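Local coordinates for L-talarate/galactarate dehydratase (Salmonella typhimurium, PDB 2PP0), which catalyses the magnesium-dependent dehydration of both L-talarate and galactarate to 5-keto-4-deoxy-D-glucarate and also interconverts the two sugar acids by epimerization, at residues Pro150-Cys164 with Leu363-Leu376. Residues are numbered along the deposited sequence; the frame is centred on the assembly and turned at random.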
ATOM      1  N   PRO B 150      14.622   9.059   1.733  1.00 26.22           N
ATOM      2  CA  PRO B 150      13.733  10.125   1.277  1.00 26.13           C
ATOM      3  C   PRO B 150      12.385   9.380   1.274  1.00 25.81           C
ATOM      4  O   PRO B 150      12.364   8.156   1.150  1.00 25.23           O
ATOM      5  CB  PRO B 150      14.232  10.402  -0.137  1.00 25.16           C
ATOM      6  CG  PRO B 150      15.708  10.123  -0.024  1.00 27.01           C
ATOM      7  CD  PRO B 150      15.741   8.858   0.793  1.00 26.05           C
ATOM      8  N   LEU B 151      11.269  10.085   1.404  1.00 25.80           N
ATOM      9  CA  LEU B 151       9.975   9.404   1.434  1.00 24.09           C
ATOM     10  C   LEU B 151       9.729   8.494   0.232  1.00 24.14           C
ATOM     11  O   LEU B 151       9.232   7.378   0.383  1.00 25.13           O
ATOM     12  CB  LEU B 151       8.836  10.427   1.537  1.00 24.16           C
ATOM     13  CG  LEU B 151       7.423   9.839   1.434  1.00 22.39           C
ATOM     14  CD1 LEU B 151       7.173   8.867   2.568  1.00 20.95           C
ATOM     15  CD2 LEU B 151       6.402  10.978   1.495  1.00 23.77           C
ATOM     16  N   ALA B 152      10.063   8.978  -0.958  1.00 22.81           N
ATOM     17  CA  ALA B 152       9.866   8.209  -2.182  1.00 25.36           C
ATOM     18  C   ALA B 152      10.526   6.831  -2.104  1.00 25.62           C
ATOM     19  O   ALA B 152      10.004   5.852  -2.638  1.00 25.36           O
ATOM     20  CB  ALA B 152      10.416   8.989  -3.377  1.00 24.72           C
ATOM     21  N   LYS B 153      11.671   6.760  -1.431  1.00 26.01           N
ATOM     22  CA  LYS B 153      12.400   5.503  -1.294  1.00 25.62           C
ATOM     23  C   LYS B 153      11.754   4.595  -0.266  1.00 25.82           C
ATOM     24  O   LYS B 153      11.768   3.375  -0.418  1.00 28.43           O
ATOM     25  CB  LYS B 153      13.861   5.784  -0.930  1.00 24.71           C
ATOM     26  CG  LYS B 153      14.622   6.428  -2.078  1.00 25.24           C
ATOM     27  CD  LYS B 153      14.735   5.466  -3.258  1.00 26.02           C
ATOM     28  CE  LYS B 153      15.459   6.112  -4.425  1.00 23.69           C
ATOM     29  NZ  LYS B 153      15.711   5.128  -5.519  1.00 28.45           N
ATOM     30  N   LEU B 154      11.187   5.182   0.785  1.00 25.23           N
ATOM     31  CA  LEU B 154      10.493   4.386   1.797  1.00 26.33           C
ATOM     32  C   LEU B 154       9.294   3.718   1.109  1.00 27.81           C
ATOM     33  O   LEU B 154       8.991   2.540   1.342  1.00 26.73           O
ATOM     34  CB  LEU B 154       9.977   5.280   2.929  1.00 25.81           C
ATOM     35  CG  LEU B 154       9.034   4.579   3.913  1.00 26.50           C
ATOM     36  CD1 LEU B 154       9.837   3.649   4.787  1.00 25.53           C
ATOM     37  CD2 LEU B 154       8.295   5.599   4.771  1.00 26.60           C
ATOM     38  N   LEU B 155       8.611   4.493   0.269  1.00 27.98           N
ATOM     39  CA  LEU B 155       7.445   4.009  -0.473  1.00 28.39           C
ATOM     40  C   LEU B 155       7.885   3.060  -1.580  1.00 29.28           C
ATOM     41  O   LEU B 155       7.170   2.111  -1.927  1.00 27.77           O
ATOM     42  CB  LEU B 155       6.708   5.181  -1.119  1.00 29.59           C
ATOM     43  CG  LEU B 155       6.102   6.242  -0.204  1.00 28.60           C
ATOM     44  CD1 LEU B 155       5.537   7.363  -1.056  1.00 30.65           C
ATOM     45  CD2 LEU B 155       5.026   5.616   0.662  1.00 28.31           C
ATOM     46  N   GLY B 156       9.066   3.329  -2.130  1.00 28.57           N
ATOM     47  CA  GLY B 156       9.588   2.518  -3.218  1.00 27.79           C
ATOM     48  C   GLY B 156       9.348   3.333  -4.470  1.00 28.65           C
ATOM     49  O   GLY B 156       8.203   3.616  -4.819  1.00 30.00           O
ATOM     50  N   ALA B 157      10.422   3.728  -5.141  1.00 27.99           N
ATOM     51  CA  ALA B 157      10.308   4.548  -6.331  1.00 29.25           C
ATOM     52  C   ALA B 157      10.442   3.795  -7.647  1.00 30.40           C
ATOM     53  O   ALA B 157      11.056   2.729  -7.720  1.00 29.88           O
ATOM     54  CB  ALA B 157      11.343   5.668  -6.276  1.00 29.61           C
ATOM     55  N   HIS B 158       9.850   4.380  -8.683  1.00 30.55           N
ATOM     56  CA  HIS B 158       9.881   3.843 -10.038  1.00 30.43           C
ATOM     57  C   HIS B 158      10.711   4.810 -10.872  1.00 30.33           C
ATOM     58  O   HIS B 158      11.053   4.528 -12.016  1.00 32.30           O
ATOM     59  CB  HIS B 158       8.455   3.742 -10.597  1.00 29.80           C
ATOM     60  CG  HIS B 158       7.721   2.509 -10.162  1.00 27.59           C
ATOM     61  ND1 HIS B 158       7.954   1.269 -10.720  1.00 30.07           N
ATOM     62  CD2 HIS B 158       6.774   2.320  -9.213  1.00 28.50           C
ATOM     63  CE1 HIS B 158       7.182   0.372 -10.133  1.00 29.49           C
ATOM     64  NE2 HIS B 158       6.456   0.984  -9.214  1.00 29.26           N
ATOM     65  N   ARG B 159      11.036   5.959 -10.286  1.00 29.51           N
ATOM     66  CA  ARG B 159      11.841   6.971 -10.966  1.00 30.95           C
ATOM     67  C   ARG B 159      12.539   7.879  -9.954  1.00 32.65           C
ATOM     68  O   ARG B 159      12.080   8.016  -8.818  1.00 33.40           O
ATOM     69  CB  ARG B 159      10.966   7.799 -11.918  1.00 31.21           C
ATOM     70  CG  ARG B 159       9.764   8.488 -11.263  1.00 28.43           C
ATOM     71  CD  ARG B 159       8.782   8.988 -12.326  1.00 28.62           C
ATOM     72  NE  ARG B 159       8.177   7.884 -13.077  1.00 28.26           N
ATOM     73  CZ  ARG B 159       7.258   7.051 -12.592  1.00 30.14           C
ATOM     74  NH1 ARG B 159       6.814   7.188 -11.345  1.00 26.68           N
ATOM     75  NH2 ARG B 159       6.792   6.065 -13.348  1.00 30.57           N
ATOM     76  N   ASP B 160      13.648   8.490 -10.372  1.00 33.04           N
ATOM     77  CA  ASP B 160      14.432   9.373  -9.505  1.00 35.39           C
ATOM     78  C   ASP B 160      14.093  10.850  -9.695  1.00 34.93           C
ATOM     79  O   ASP B 160      14.595  11.704  -8.960  1.00 34.24           O
ATOM     80  CB  ASP B 160      15.930   9.186  -9.758  1.00 38.63           C
ATOM     81  CG  ASP B 160      16.378   7.749  -9.589  1.00 41.76           C
ATOM     82  OD1 ASP B 160      16.064   7.139  -8.543  1.00 42.48           O
ATOM     83  OD2 ASP B 160      17.053   7.237 -10.509  1.00 46.14           O
ATOM     84  N   SER B 161      13.271  11.139 -10.699  1.00 32.00           N
ATOM     85  CA  SER B 161      12.840  12.500 -10.989  1.00 32.36           C
ATOM     86  C   SER B 161      11.475  12.416 -11.677  1.00 31.63           C
ATOM     87  O   SER B 161      11.102  11.359 -12.188  1.00 31.26           O
ATOM     88  CB  SER B 161      13.851  13.213 -11.898  1.00 31.11           C
ATOM     89  OG  SER B 161      13.941  12.596 -13.168  1.00 33.85           O
ATOM     90  N   VAL B 162      10.738  13.524 -11.690  1.00 31.32           N
ATOM     91  CA  VAL B 162       9.411  13.537 -12.300  1.00 30.85           C
ATOM     92  C   VAL B 162       9.210  14.701 -13.271  1.00 30.85           C
ATOM     93  O   VAL B 162       9.606  15.831 -12.979  1.00 31.64           O
ATOM     94  CB  VAL B 162       8.312  13.616 -11.205  1.00 32.12           C
ATOM     95  CG1 VAL B 162       6.925  13.621 -11.843  1.00 30.99           C
ATOM     96  CG2 VAL B 162       8.441  12.439 -10.248  1.00 33.31           C
ATOM     97  N   GLN B 163       8.593  14.419 -14.421  1.00 32.18           N
ATOM     98  CA  GLN B 163       8.304  15.452 -15.422  1.00 33.39           C
ATOM     99  C   GLN B 163       7.549  16.547 -14.680  1.00 33.32           C
ATOM    100  O   GLN B 163       6.641  16.252 -13.910  1.00 33.43           O
ATOM    101  CB  GLN B 163       7.372  14.929 -16.517  1.00 36.21           C
ATOM    102  CG  GLN B 163       7.864  13.769 -17.330  1.00 38.47           C
ATOM    103  CD  GLN B 163       6.806  13.301 -18.309  1.00 37.57           C
ATOM    104  OE1 GLN B 163       5.710  12.899 -17.912  1.00 38.15           O
ATOM    105  NE2 GLN B 163       7.124  13.357 -19.591  1.00 38.14           N
ATOM    106  N   CYS B 164       7.890  17.803 -14.939  1.00 33.52           N
ATOM    107  CA  CYS B 164       7.245  18.910 -14.249  1.00 33.51           C
ATOM    108  C   CYS B 164       6.752  20.001 -15.205  1.00 33.88           C
ATOM    109  O   CYS B 164       7.443  20.359 -16.161  1.00 34.23           O
ATOM    110  CB  CYS B 164       8.241  19.496 -13.238  1.00 35.42           C
ATOM    111  SG  CYS B 164       7.579  20.699 -12.069  1.00 39.33           S
ATOM    112  N   LEU B 363      15.217  21.615 -10.351  1.00 36.88           N
ATOM    113  CA  LEU B 363      14.504  21.497 -11.618  1.00 36.76           C
ATOM    114  C   LEU B 363      15.557  21.465 -12.720  1.00 37.99           C
ATOM    115  O   LEU B 363      16.310  22.423 -12.898  1.00 37.43           O
ATOM    116  CB  LEU B 363      13.567  22.691 -11.838  1.00 35.99           C
ATOM    117  CG  LEU B 363      12.811  22.711 -13.176  1.00 37.38           C
ATOM    118  CD1 LEU B 363      11.907  21.482 -13.283  1.00 35.85           C
ATOM    119  CD2 LEU B 363      11.974  23.990 -13.284  1.00 36.24           C
ATOM    120  N   ARG B 364      15.608  20.362 -13.457  1.00 38.30           N
ATOM    121  CA  ARG B 364      16.588  20.209 -14.521  1.00 38.90           C
ATOM    122  C   ARG B 364      16.053  19.396 -15.695  1.00 38.40           C
ATOM    123  O   ARG B 364      15.469  18.325 -15.515  1.00 37.68           O
ATOM    124  CB  ARG B 364      17.859  19.561 -13.951  1.00 40.61           C
ATOM    125  CG  ARG B 364      18.880  19.126 -14.991  1.00 44.96           C
ATOM    126  CD  ARG B 364      20.271  18.957 -14.369  1.00 46.34           C
ATOM    127  NE  ARG B 364      20.308  18.009 -13.250  1.00 48.67           N
ATOM    128  CZ  ARG B 364      20.284  16.683 -13.375  1.00 49.16           C
ATOM    129  NH1 ARG B 364      20.218  16.122 -14.580  1.00 50.25           N
ATOM    130  NH2 ARG B 364      20.336  15.914 -12.294  1.00 48.03           N
ATOM    131  N   ASP B 365      16.252  19.926 -16.896  1.00 37.63           N
ATOM    132  CA  ASP B 365      15.817  19.282 -18.127  1.00 38.66           C
ATOM    133  C   ASP B 365      14.365  18.803 -18.113  1.00 37.94           C
ATOM    134  O   ASP B 365      14.077  17.658 -18.462  1.00 37.33           O
ATOM    135  CB  ASP B 365      16.753  18.117 -18.465  1.00 41.73           C
ATOM    136  CG  ASP B 365      18.158  18.585 -18.808  1.00 45.38           C
ATOM    137  OD1 ASP B 365      18.293  19.459 -19.696  1.00 46.74           O
ATOM    138  OD2 ASP B 365      19.125  18.082 -18.193  1.00 48.28           O
ATOM    139  N   GLY B 366      13.459  19.691 -17.708  1.00 36.53           N
ATOM    140  CA  GLY B 366      12.043  19.362 -17.676  1.00 35.98           C
ATOM    141  C   GLY B 366      11.580  18.429 -16.574  1.00 35.33           C
ATOM    142  O   GLY B 366      10.437  17.971 -16.602  1.00 35.74           O
ATOM    143  N   ARG B 367      12.441  18.150 -15.598  1.00 33.65           N
ATOM    144  CA  ARG B 367      12.069  17.247 -14.508  1.00 33.19           C
ATOM    145  C   ARG B 367      12.486  17.762 -13.128  1.00 33.21           C
ATOM    146  O   ARG B 367      13.465  18.503 -12.993  1.00 33.28           O
ATOM    147  CB  ARG B 367      12.698  15.866 -14.744  1.00 32.81           C
ATOM    148  CG  ARG B 367      12.410  15.260 -16.115  1.00 32.21           C
ATOM    149  CD  ARG B 367      13.114  13.915 -16.281  1.00 32.16           C
ATOM    150  NE  ARG B 367      12.471  12.839 -15.523  1.00 32.76           N
ATOM    151  CZ  ARG B 367      11.458  12.106 -15.976  1.00 29.84           C
ATOM    152  NH1 ARG B 367      10.968  12.326 -17.189  1.00 30.81           N
ATOM    153  NH2 ARG B 367      10.934  11.153 -15.220  1.00 31.48           N
ATOM    154  N   MET B 368      11.737  17.371 -12.100  1.00 32.31           N
ATOM    155  CA  MET B 368      12.065  17.779 -10.740  1.00 33.65           C
ATOM    156  C   MET B 368      12.745  16.560 -10.115  1.00 33.95           C
ATOM    157  O   MET B 368      12.219  15.444 -10.170  1.00 34.47           O
ATOM    158  CB  MET B 368      10.795  18.170  -9.966  1.00 33.56           C
ATOM    159  CG  MET B 368      11.030  19.148  -8.804  1.00 36.04           C
ATOM    160  SD  MET B 368      11.740  20.773  -9.285  1.00 31.08           S
ATOM    161  CE  MET B 368      10.251  21.765  -9.469  1.00 37.25           C
ATOM    162  N   TRP B 369      13.924  16.770  -9.538  1.00 33.01           N
ATOM    163  CA  TRP B 369      14.683  15.675  -8.952  1.00 33.11           C
ATOM    164  C   TRP B 369      14.502  15.466  -7.464  1.00 32.53           C
ATOM    165  O   TRP B 369      14.390  16.421  -6.698  1.00 32.77           O
ATOM    166  CB  TRP B 369      16.172  15.857  -9.256  1.00 34.62           C
ATOM    167  CG  TRP B 369      16.484  15.638 -10.691  1.00 35.37           C
ATOM    168  CD1 TRP B 369      16.187  16.469 -11.733  1.00 35.86           C
ATOM    169  CD2 TRP B 369      17.073  14.469 -11.263  1.00 35.95           C
ATOM    170  NE1 TRP B 369      16.550  15.883 -12.920  1.00 36.63           N
ATOM    171  CE2 TRP B 369      17.096  14.653 -12.660  1.00 35.86           C
ATOM    172  CE3 TRP B 369      17.580  13.276 -10.729  1.00 37.04           C
ATOM    173  CZ2 TRP B 369      17.608  13.692 -13.533  1.00 37.25           C
ATOM    174  CZ3 TRP B 369      18.090  12.318 -11.598  1.00 37.11           C
ATOM    175  CH2 TRP B 369      18.100  12.534 -12.985  1.00 36.95           C
ATOM    176  N   ILE B 370      14.470  14.197  -7.063  1.00 31.75           N
ATOM    177  CA  ILE B 370      14.331  13.841  -5.657  1.00 30.84           C
ATOM    178  C   ILE B 370      15.723  13.945  -5.048  1.00 32.22           C
ATOM    179  O   ILE B 370      16.666  13.310  -5.532  1.00 30.77           O
ATOM    180  CB  ILE B 370      13.829  12.390  -5.496  1.00 32.02           C
ATOM    181  CG1 ILE B 370      12.472  12.221  -6.189  1.00 31.53           C
ATOM    182  CG2 ILE B 370      13.722  12.037  -4.022  1.00 30.88           C
ATOM    183  CD1 ILE B 370      11.955  10.796  -6.155  1.00 31.74           C
ATOM    184  N   SER B 371      15.859  14.744  -3.996  1.00 32.58           N
ATOM    185  CA  SER B 371      17.155  14.910  -3.351  1.00 32.34           C
ATOM    186  C   SER B 371      17.418  13.749  -2.401  1.00 33.28           C
ATOM    187  O   SER B 371      16.552  12.897  -2.181  1.00 32.21           O
ATOM    188  CB  SER B 371      17.213  16.232  -2.581  1.00 32.61           C
ATOM    189  OG  SER B 371      16.482  16.159  -1.370  1.00 32.38           O
ATOM    190  N   ASP B 372      18.620  13.718  -1.841  1.00 31.99           N
ATOM    191  CA  ASP B 372      18.999  12.663  -0.914  1.00 32.89           C
ATOM    192  C   ASP B 372      18.485  12.942   0.494  1.00 31.97           C
ATOM    193  O   ASP B 372      18.658  12.123   1.392  1.00 32.86           O
ATOM    194  CB  ASP B 372      20.521  12.524  -0.884  1.00 35.99           C
ATOM    195  CG  ASP B 372      21.202  13.750  -0.310  1.00 38.72           C
ATOM    196  OD1 ASP B 372      20.938  14.871  -0.798  1.00 42.98           O
ATOM    197  OD2 ASP B 372      22.000  13.596   0.631  1.00 43.20           O
ATOM    198  N   ARG B 373      17.857  14.097   0.695  1.00 30.95           N
ATOM    199  CA  ARG B 373      17.330  14.434   2.016  1.00 31.13           C
ATOM    200  C   ARG B 373      16.271  13.412   2.442  1.00 31.17           C
ATOM    201  O   ARG B 373      15.527  12.902   1.609  1.00 31.64           O
ATOM    202  CB  ARG B 373      16.757  15.858   2.006  1.00 32.26           C
ATOM    203  CG  ARG B 373      17.829  16.936   1.782  1.00 34.30           C
ATOM    204  CD  ARG B 373      17.304  18.353   2.023  1.00 36.22           C
ATOM    205  NE  ARG B 373      16.326  18.769   1.019  1.00 39.14           N
ATOM    206  CZ  ARG B 373      16.627  19.090  -0.235  1.00 40.83           C
ATOM    207  NH1 ARG B 373      17.886  19.055  -0.652  1.00 41.99           N
ATOM    208  NH2 ARG B 373      15.666  19.433  -1.081  1.00 40.53           N
ATOM    209  N   HIS B 374      16.212  13.107   3.736  1.00 30.65           N
ATOM    210  CA  HIS B 374      15.266  12.117   4.251  1.00 32.42           C
ATOM    211  C   HIS B 374      13.836  12.644   4.422  1.00 33.76           C
ATOM    212  O   HIS B 374      13.612  13.855   4.495  1.00 33.53           O
ATOM    213  CB  HIS B 374      15.778  11.560   5.583  1.00 32.57           C
ATOM    214  CG  HIS B 374      17.141  10.945   5.493  1.00 34.67           C
ATOM    215  ND1 HIS B 374      17.797  10.422   6.587  1.00 35.49           N
ATOM    216  CD2 HIS B 374      17.975  10.774   4.438  1.00 35.67           C
ATOM    217  CE1 HIS B 374      18.976   9.956   6.212  1.00 36.45           C
ATOM    218  NE2 HIS B 374      19.108  10.157   4.913  1.00 36.32           N
ATOM    219  N   GLY B 375      12.876  11.722   4.488  1.00 32.50           N
ATOM    220  CA  GLY B 375      11.482  12.112   4.640  1.00 28.86           C
ATOM    221  C   GLY B 375      11.061  12.998   3.485  1.00 27.80           C
ATOM    222  O   GLY B 375      11.460  12.760   2.347  1.00 25.87           O
ATOM    223  N   LEU B 376      10.251  14.018   3.761  1.00 26.95           N
ATOM    224  CA  LEU B 376       9.823  14.926   2.705  1.00 28.60           C
ATOM    225  C   LEU B 376      11.033  15.686   2.174  1.00 28.31           C
ATOM    226  O   LEU B 376      11.037  16.147   1.037  1.00 28.34           O
ATOM    227  CB  LEU B 376       8.777  15.915   3.239  1.00 28.08           C
ATOM    228  CG  LEU B 376       7.471  15.275   3.715  1.00 27.39           C
ATOM    229  CD1 LEU B 376       6.568  16.323   4.373  1.00 28.13           C
ATOM    230  CD2 LEU B 376       6.781  14.631   2.519  1.00 29.00           C
TER
HETATM  231  O   HOH W   1      16.952  11.335  -7.431  1.00 31.52           O
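An antiparallel strand pairing joins S161-C164 to the second arm of the hairpin turning at R364-R367, a type I' turn, in the small mixed sheet where strand 346-349 flanks strand 161-166 on its other side. In the hydrogen-bonded pair, M368 N bonds V162 O at 2.8 Å and V162 N returns a bond to M368 O at 2.9 Å; the bonds C164 N to G366 O and I370 N to D160 O extend the pairing at both ends. On one face of the sheet, S161 CB sits over the W369 indole, 3.6 Å from the centroid of its five-membered ring in a CH-pi contact, while R364 NH2 covers the opposite face. S161 OG, set between its backbone N and carbonyl carbon (chi1 64°), meets R367 NE at 2.8 Å, in the guanidinium plane. R367 NH2 bonds S161 O at 3.0 Å from above the carbonyl plane, so two nitrogens grip one serine side-on; E344 provides a salt bridge to the same NH2. On the other face C164 SG touches M368 CE at 3.9 Å. Farther along, I370 CD1 packs on A152 CB, and L151 N donates to G375 O (2.8 Å). The pairing thus ties helix 151-155 and strand 161-166 to hairpin 362-369 and the following loop, some 200 residues later, and the double grip, with E344 as counterion, probably restrains the R367 guanidinium.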